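Local coordinates for protein glutamine cyclotransferase (Xanthomonas campestris, PDB 3MBR) that probably converts N-terminal glutamine of peptides into pyroglutamate as a glutaminyl cyclase, and folds as a beta-propeller with a bound calcium ion, at residues R76-T81 with G87-L92; Q189-D194 with Y229-T234. The protein carries 1 engineered substitution. All coordinates share one frame; numbering follows the deposited sequence.

Contact 1 of 2, residues R76-T81 with G87-L92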
loop_
_atom_site.group_PDB
_atom_site.type_symbol
_atom_site.label_atom_id
_atom_site.label_comp_id
_atom_site.label_asym_id
_atom_site.label_seq_id
_atom_site.Cartn_x
_atom_site.Cartn_y
_atom_site.Cartn_z
ATOM N N ARG A 76 -15.874 5.491 -3.306
ATOM C CA ARG A 76 -15.687 4.593 -2.157
ATOM C C ARG A 76 -14.232 4.438 -1.718
ATOM O O ARG A 76 -13.315 4.518 -2.542
ATOM C CB ARG A 76 -16.245 3.156 -2.469
ATOM C CG ARG A 76 -17.712 3.299 -2.879
ATOM C CD ARG A 76 -18.480 2.114 -3.111
ATOM N NE ARG A 76 -18.035 1.153 -4.106
ATOM C CZ ARG A 76 -18.281 1.183 -5.431
ATOM N NH1 ARG A 76 -18.854 2.214 -6.038
ATOM N NH2 ARG A 76 -17.883 0.160 -6.164
ATOM N N LEU A 77 -14.066 4.125 -0.435
ATOM C CA LEU A 77 -12.778 3.704 0.126
ATOM C C LEU A 77 -12.938 2.303 0.626
ATOM O O LEU A 77 -13.826 2.019 1.422
ATOM C CB LEU A 77 -12.304 4.676 1.199
ATOM C CG LEU A 77 -10.890 4.531 1.687
ATOM C CD1 LEU A 77 -10.531 5.818 2.364
ATOM C CD2 LEU A 77 -10.722 3.403 2.634
ATOM N N ILE A 78 -12.141 1.395 0.095
ATOM C CA ILE A 78 -12.262 -0.056 0.468
ATOM C C ILE A 78 -11.092 -0.419 1.349
ATOM O O ILE A 78 -9.963 -0.067 1.026
ATOM C CB ILE A 78 -12.323 -0.911 -0.861
ATOM C CG1 ILE A 78 -13.520 -0.444 -1.703
ATOM C CG2 ILE A 78 -12.382 -2.379 -0.507
ATOM C CD1 ILE A 78 -13.607 -0.943 -3.056
ATOM N N GLN A 79 -11.376 -1.137 2.442
ATOM C CA GLN A 79 -10.315 -1.470 3.378
ATOM C C GLN A 79 -10.374 -2.924 3.781
ATOM O O GLN A 79 -11.465 -3.477 3.993
ATOM C CB GLN A 79 -10.498 -0.600 4.618
ATOM C CG GLN A 79 -9.379 -0.835 5.676
ATOM C CD GLN A 79 -9.466 0.056 6.854
ATOM O OE1 GLN A 79 -10.538 0.391 7.323
ATOM N NE2 GLN A 79 -8.304 0.455 7.381
ATOM N N LEU A 80 -9.214 -3.563 3.974
ATOM C CA LEU A 80 -9.080 -4.918 4.515
ATOM C C LEU A 80 -8.824 -4.859 6.000
ATOM O O LEU A 80 -8.546 -3.792 6.556
ATOM C CB LEU A 80 -7.959 -5.706 3.815
ATOM C CG LEU A 80 -8.005 -5.701 2.304
ATOM C CD1 LEU A 80 -6.712 -6.350 1.770
ATOM C CD2 LEU A 80 -9.233 -6.450 1.824
ATOM N N THR A 81 -8.967 -6.012 6.667
ATOM C CA THR A 81 -8.531 -6.084 8.045
ATOM C C THR A 81 -7.477 -7.142 8.148
ATOM O O THR A 81 -7.391 -8.085 7.313
ATOM C CB THR A 81 -9.685 -6.455 8.994
ATOM O OG1 THR A 81 -10.256 -7.719 8.593
ATOM C CG2 THR A 81 -10.734 -5.373 9.101
ATOM N N GLY A 87 -13.845 -7.052 5.443
ATOM C CA GLY A 87 -13.478 -5.790 4.835
ATOM C C GLY A 87 -14.593 -4.798 4.975
ATOM O O GLY A 87 -15.727 -5.164 5.233
ATOM N N PHE A 88 -14.292 -3.533 4.758
ATOM C CA PHE A 88 -15.263 -2.446 4.875
ATOM C C PHE A 88 -15.227 -1.546 3.674
ATOM O O PHE A 88 -14.156 -1.379 3.030
ATOM C CB PHE A 88 -14.894 -1.653 6.137
ATOM C CG PHE A 88 -15.031 -2.577 7.410
ATOM C CD1 PHE A 88 -13.938 -2.974 8.140
ATOM C CD2 PHE A 88 -16.254 -3.158 7.684
ATOM C CE1 PHE A 88 -14.059 -3.780 9.305
ATOM C CE2 PHE A 88 -16.410 -4.067 8.805
ATOM C CZ PHE A 88 -15.278 -4.392 9.555
ATOM N N VAL A 89 -16.367 -0.998 3.378
ATOM C CA VAL A 89 -16.422 0.006 2.321
ATOM C C VAL A 89 -16.960 1.259 2.960
ATOM O O VAL A 89 -18.036 1.190 3.583
ATOM C CB VAL A 89 -17.368 -0.444 1.137
ATOM C CG1 VAL A 89 -17.495 0.649 0.087
ATOM C CG2 VAL A 89 -16.963 -1.840 0.552
ATOM N N TYR A 90 -16.247 2.372 2.792
ATOM C CA TYR A 90 -16.663 3.657 3.320
ATOM C C TYR A 90 -17.094 4.549 2.174
ATOM O O TYR A 90 -16.540 4.433 1.085
ATOM C CB TYR A 90 -15.461 4.380 4.026
ATOM C CG TYR A 90 -14.833 3.639 5.161
ATOM C CD1 TYR A 90 -13.890 2.675 4.931
ATOM C CD2 TYR A 90 -15.169 3.912 6.480
ATOM C CE1 TYR A 90 -13.274 1.988 5.960
ATOM C CE2 TYR A 90 -14.557 3.193 7.582
ATOM C CZ TYR A 90 -13.585 2.234 7.289
ATOM O OH TYR A 90 -12.888 1.503 8.264
ATOM N N ASP A 91 -18.018 5.476 2.443
ATOM C CA ASP A 91 -18.174 6.606 1.507
ATOM C C ASP A 91 -16.908 7.447 1.668
ATOM O O ASP A 91 -16.535 7.832 2.787
ATOM C CB ASP A 91 -19.387 7.411 1.941
ATOM C CG ASP A 91 -19.587 8.664 1.132
ATOM O OD1 ASP A 91 -19.982 8.518 -0.054
ATOM O OD2 ASP A 91 -19.448 9.784 1.701
ATOM N N LEU A 92 -16.222 7.717 0.573
ATOM C CA LEU A 92 -14.986 8.448 0.611
ATOM C C LEU A 92 -15.129 9.845 1.192
ATOM O O LEU A 92 -14.329 10.262 2.033
ATOM C CB LEU A 92 -14.513 8.595 -0.822
ATOM C CG LEU A 92 -13.232 8.089 -1.386
ATOM C CD1 LEU A 92 -13.057 8.892 -2.669
ATOM C CD2 LEU A 92 -12.098 8.308 -0.509
#
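Tyr90 and Gln79 meet across two neighbouring antiparallel strands through the hydroxyl of one and the amide oxygen of the other. Tyr90 OH donates to Gln79 OE1 over 2.8 Å, and the C=O...donor angle of 172° places the hydroxyl almost straight beyond the carbonyl. Gln79 reaches it because CG stands anti to the backbone N and the chain stays extended; its amide plane is turned 58° from the ring, and NE2 makes a weak hydrogen bond to Ser36. Leu77 lies alongside Tyr90 on the same face, CD2 being 4.0 Å from Tyr90 CD1, while Leu92 crosses Leu77 at about a right angle. Further along, Thr81 CG2 approaches Phe88 CE1 obliquely at 3.7 Å, and Thr81 OG1 bonds back to Glu86 O. The other face carries Ile78 and Val89, with Ile78 CG1 a looser 4.3 Å from Val89 CG2. There Val89 CG1 packs 3.7 Å from Arg76 CD and lies at the edge of the guanidinium, near its plane, while Arg76 NH2 goes to Asp132 in a salt bridge. Paired backbone bonds fix this register: Leu77 N to Tyr90 O (2.9 Å) with its return bond, and the same exchange between Gln79 and Phe88. Segments 76-81 and 87-91 run antiparallel at 160° in the central beta hairpin (strands 76-81 and 86-91) of a four-stranded sheet, a blade of the beta-propeller.

Contact 2 of 2, residues Q189-D194 with Y229-T234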
loop_
_atom_site.group_PDB
_atom_site.type_symbol
_atom_site.label_atom_id
_atom_site.label_comp_id
_atom_site.label_asym_id
_atom_site.label_seq_id
_atom_site.Cartn_x
_atom_site.Cartn_y
_atom_site.Cartn_z
ATOM N N GLN A 189 16.455 1.016 1.156
ATOM C CA GLN A 189 17.040 0.867 2.535
ATOM C C GLN A 189 17.485 2.236 3.090
ATOM O O GLN A 189 17.481 2.458 4.362
ATOM C CB GLN A 189 18.242 -0.096 2.504
ATOM C CG GLN A 189 19.360 0.309 1.480
ATOM C CD GLN A 189 20.573 -0.644 1.395
ATOM O OE1 GLN A 189 20.693 -1.598 2.169
ATOM N NE2 GLN A 189 21.471 -0.385 0.429
ATOM N N ALA A 190 17.986 3.127 2.227
ATOM C CA ALA A 190 18.403 4.469 2.666
ATOM C C ALA A 190 17.320 5.304 3.429
ATOM O O ALA A 190 17.655 6.116 4.316
ATOM C CB ALA A 190 19.056 5.324 1.478
ATOM N N LEU A 191 16.053 5.000 3.183
ATOM C CA LEU A 191 14.946 5.739 3.773
ATOM C C LEU A 191 14.380 5.095 5.010
ATOM O O LEU A 191 13.563 5.706 5.697
ATOM C CB LEU A 191 13.817 5.795 2.728
ATOM C CG LEU A 191 14.191 6.394 1.331
ATOM C CD1 LEU A 191 12.951 6.547 0.484
ATOM C CD2 LEU A 191 14.919 7.738 1.423
ATOM N N VAL A 192 14.686 3.847 5.248
ATOM C CA VAL A 192 14.121 3.105 6.364
ATOM C C VAL A 192 14.833 3.663 7.648
ATOM O O VAL A 192 16.103 3.819 7.680
ATOM C CB VAL A 192 14.153 1.559 6.088
ATOM C CG1 VAL A 192 13.539 0.730 7.286
ATOM C CG2 VAL A 192 13.388 1.224 4.820
ATOM N N PRO A 193 14.048 4.094 8.659
ATOM C CA PRO A 193 14.640 4.787 9.827
ATOM C C PRO A 193 15.724 4.001 10.490
ATOM O O PRO A 193 16.722 4.606 10.953
ATOM C CB PRO A 193 13.465 4.913 10.787
ATOM C CG PRO A 193 12.331 5.158 9.868
ATOM C CD PRO A 193 12.569 4.245 8.669
ATOM N N ASP A 194 15.573 2.685 10.562
ATOM C CA ASP A 194 16.760 1.932 10.971
ATOM C C ASP A 194 16.800 0.486 10.531
ATOM O O ASP A 194 16.437 -0.430 11.269
ATOM C CB ASP A 194 17.141 2.172 12.448
ATOM C CG ASP A 194 16.619 1.117 13.391
ATOM O OD1 ASP A 194 15.430 0.686 13.287
ATOM O OD2 ASP A 194 17.420 0.756 14.268
ATOM N N TYR A 229 8.259 10.553 1.726
ATOM C CA TYR A 229 9.180 10.957 0.621
ATOM C C TYR A 229 8.507 10.889 -0.713
ATOM O O TYR A 229 7.836 9.922 -1.028
ATOM C CB TYR A 229 10.355 10.007 0.535
ATOM C CG TYR A 229 11.197 10.005 1.794
ATOM C CD1 TYR A 229 10.922 9.096 2.832
ATOM C CD2 TYR A 229 12.252 10.858 1.946
ATOM C CE1 TYR A 229 11.676 9.071 3.976
ATOM C CE2 TYR A 229 13.036 10.814 3.097
ATOM C CZ TYR A 229 12.700 9.959 4.140
ATOM O OH TYR A 229 13.500 9.904 5.252
ATOM N N GLU A 230 8.675 11.930 -1.523
ATOM C CA GLU A 230 8.351 11.842 -2.963
ATOM C C GLU A 230 9.639 11.392 -3.623
ATOM O O GLU A 230 10.678 12.013 -3.446
ATOM C CB GLU A 230 7.936 13.249 -3.489
ATOM C CG GLU A 230 7.608 13.244 -4.971
ATOM C CD GLU A 230 7.163 14.605 -5.467
ATOM O OE1 GLU A 230 7.140 14.764 -6.697
ATOM O OE2 GLU A 230 6.832 15.479 -4.633
ATOM N N ILE A 231 9.551 10.332 -4.406
ATOM C CA ILE A 231 10.734 9.758 -5.082
ATOM C C ILE A 231 10.461 9.650 -6.604
ATOM O O ILE A 231 9.329 9.442 -7.013
ATOM C CB ILE A 231 11.089 8.410 -4.491
ATOM C CG1 ILE A 231 10.024 7.386 -4.718
ATOM C CG2 ILE A 231 11.473 8.476 -2.999
ATOM C CD1 ILE A 231 10.495 5.960 -4.335
ATOM N N ARG A 232 11.531 9.838 -7.370
ATOM C CA ARG A 232 11.414 9.693 -8.804
ATOM C C ARG A 232 12.290 8.490 -9.227
ATOM O O ARG A 232 13.467 8.461 -8.879
ATOM C CB ARG A 232 11.861 10.997 -9.490
ATOM C CG ARG A 232 11.471 11.073 -11.028
ATOM C CD ARG A 232 10.057 11.719 -11.089
ATOM N NE ARG A 232 10.047 13.156 -10.747
ATOM C CZ ARG A 232 9.284 13.833 -9.813
ATOM N NH1 ARG A 232 8.275 13.289 -8.908
ATOM N NH2 ARG A 232 9.599 15.165 -9.859
ATOM N N LEU A 233 11.737 7.482 -9.893
ATOM C CA LEU A 233 12.509 6.312 -10.322
ATOM C C LEU A 233 13.388 6.657 -11.525
ATOM O O LEU A 233 12.956 7.409 -12.428
ATOM C CB LEU A 233 11.602 5.178 -10.730
ATOM C CG LEU A 233 10.624 4.738 -9.585
ATOM C CD1 LEU A 233 9.915 3.457 -10.003
ATOM C CD2 LEU A 233 11.394 4.513 -8.236
ATOM N N THR A 234 14.630 6.167 -11.539
ATOM C CA THR A 234 15.532 6.408 -12.685
ATOM C C THR A 234 15.249 5.390 -13.761
ATOM O O THR A 234 15.233 4.239 -13.475
ATOM C CB THR A 234 16.974 6.215 -12.176
ATOM O OG1 THR A 234 17.166 7.154 -11.111
ATOM C CG2 THR A 234 18.053 6.406 -13.308
#
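Leu191 lays its two methyl groups over one face of the Tyr229 ring. CD2 sits 3.9 Å above the ring plane, over its centre, and the line from CD2 to the ring centroid runs 10° off the ring normal, which identifies a CH-pi contact. CD1 lies above the same face, displaced over its CG-CD1 edge, 4.0 Å from Tyr229 CD1. CB lies past the same side of the ring, 4.1 Å from Tyr229 CE1, so the leucine runs from the ring centre out over one edge. With CG beside the backbone N (chi1 -56°), the branch extends over the ring, and the two side chains run antiparallel alongside each other. Leu191 CD1 also approaches Ile231 CG2 at 4.2 Å, which adds a second residue from the same side of strand 227-233. Val220, on the adjoining strand 217-222, and Trp225 also touch Leu191.

Outside this patch the two segments draw apart. Even the nearest CA atoms, those of Leu191 and Tyr229, are 8.4 Å apart, and the buried surface totals 152 Å². Exposed Gln189 and Ala190 precede Leu191, and exposed Pro193 follows two residues later. On the other side of the strand from Leu191, buried Glu230 and partly exposed Arg232 form a salt bridge, Arg232 NH1 to Glu230 OE1 at 2.9 Å. Since no hydrogen bond joins the segments, their direct contact is apolar, consistent with dispersion and CH-pi attraction without a directional polar bond.

How the contacts relate
Contacts 1 and 2 lie on opposite sides of the chain's centre, their own centres 28 Å apart, and they share no strand. Contact 1 joins two successive strands within one blade; contact 2 brings a loop against a strand of another sheet, with 34 intervening residues. Both contacts are largely buried, with Arg76 at a partly exposed end of contact 1, but the second has exposed loop residues immediately beside it. The chemistry follows this placement: regular backbone pairing accompanies the 571 Å² buried within the hairpin, whereas the smaller loop contact is wholly apolar between its segments. Neither includes a calcium ligand, and the nearest side chains, Leu80 and Ile231, lie about 11 and 12 Å from the ion.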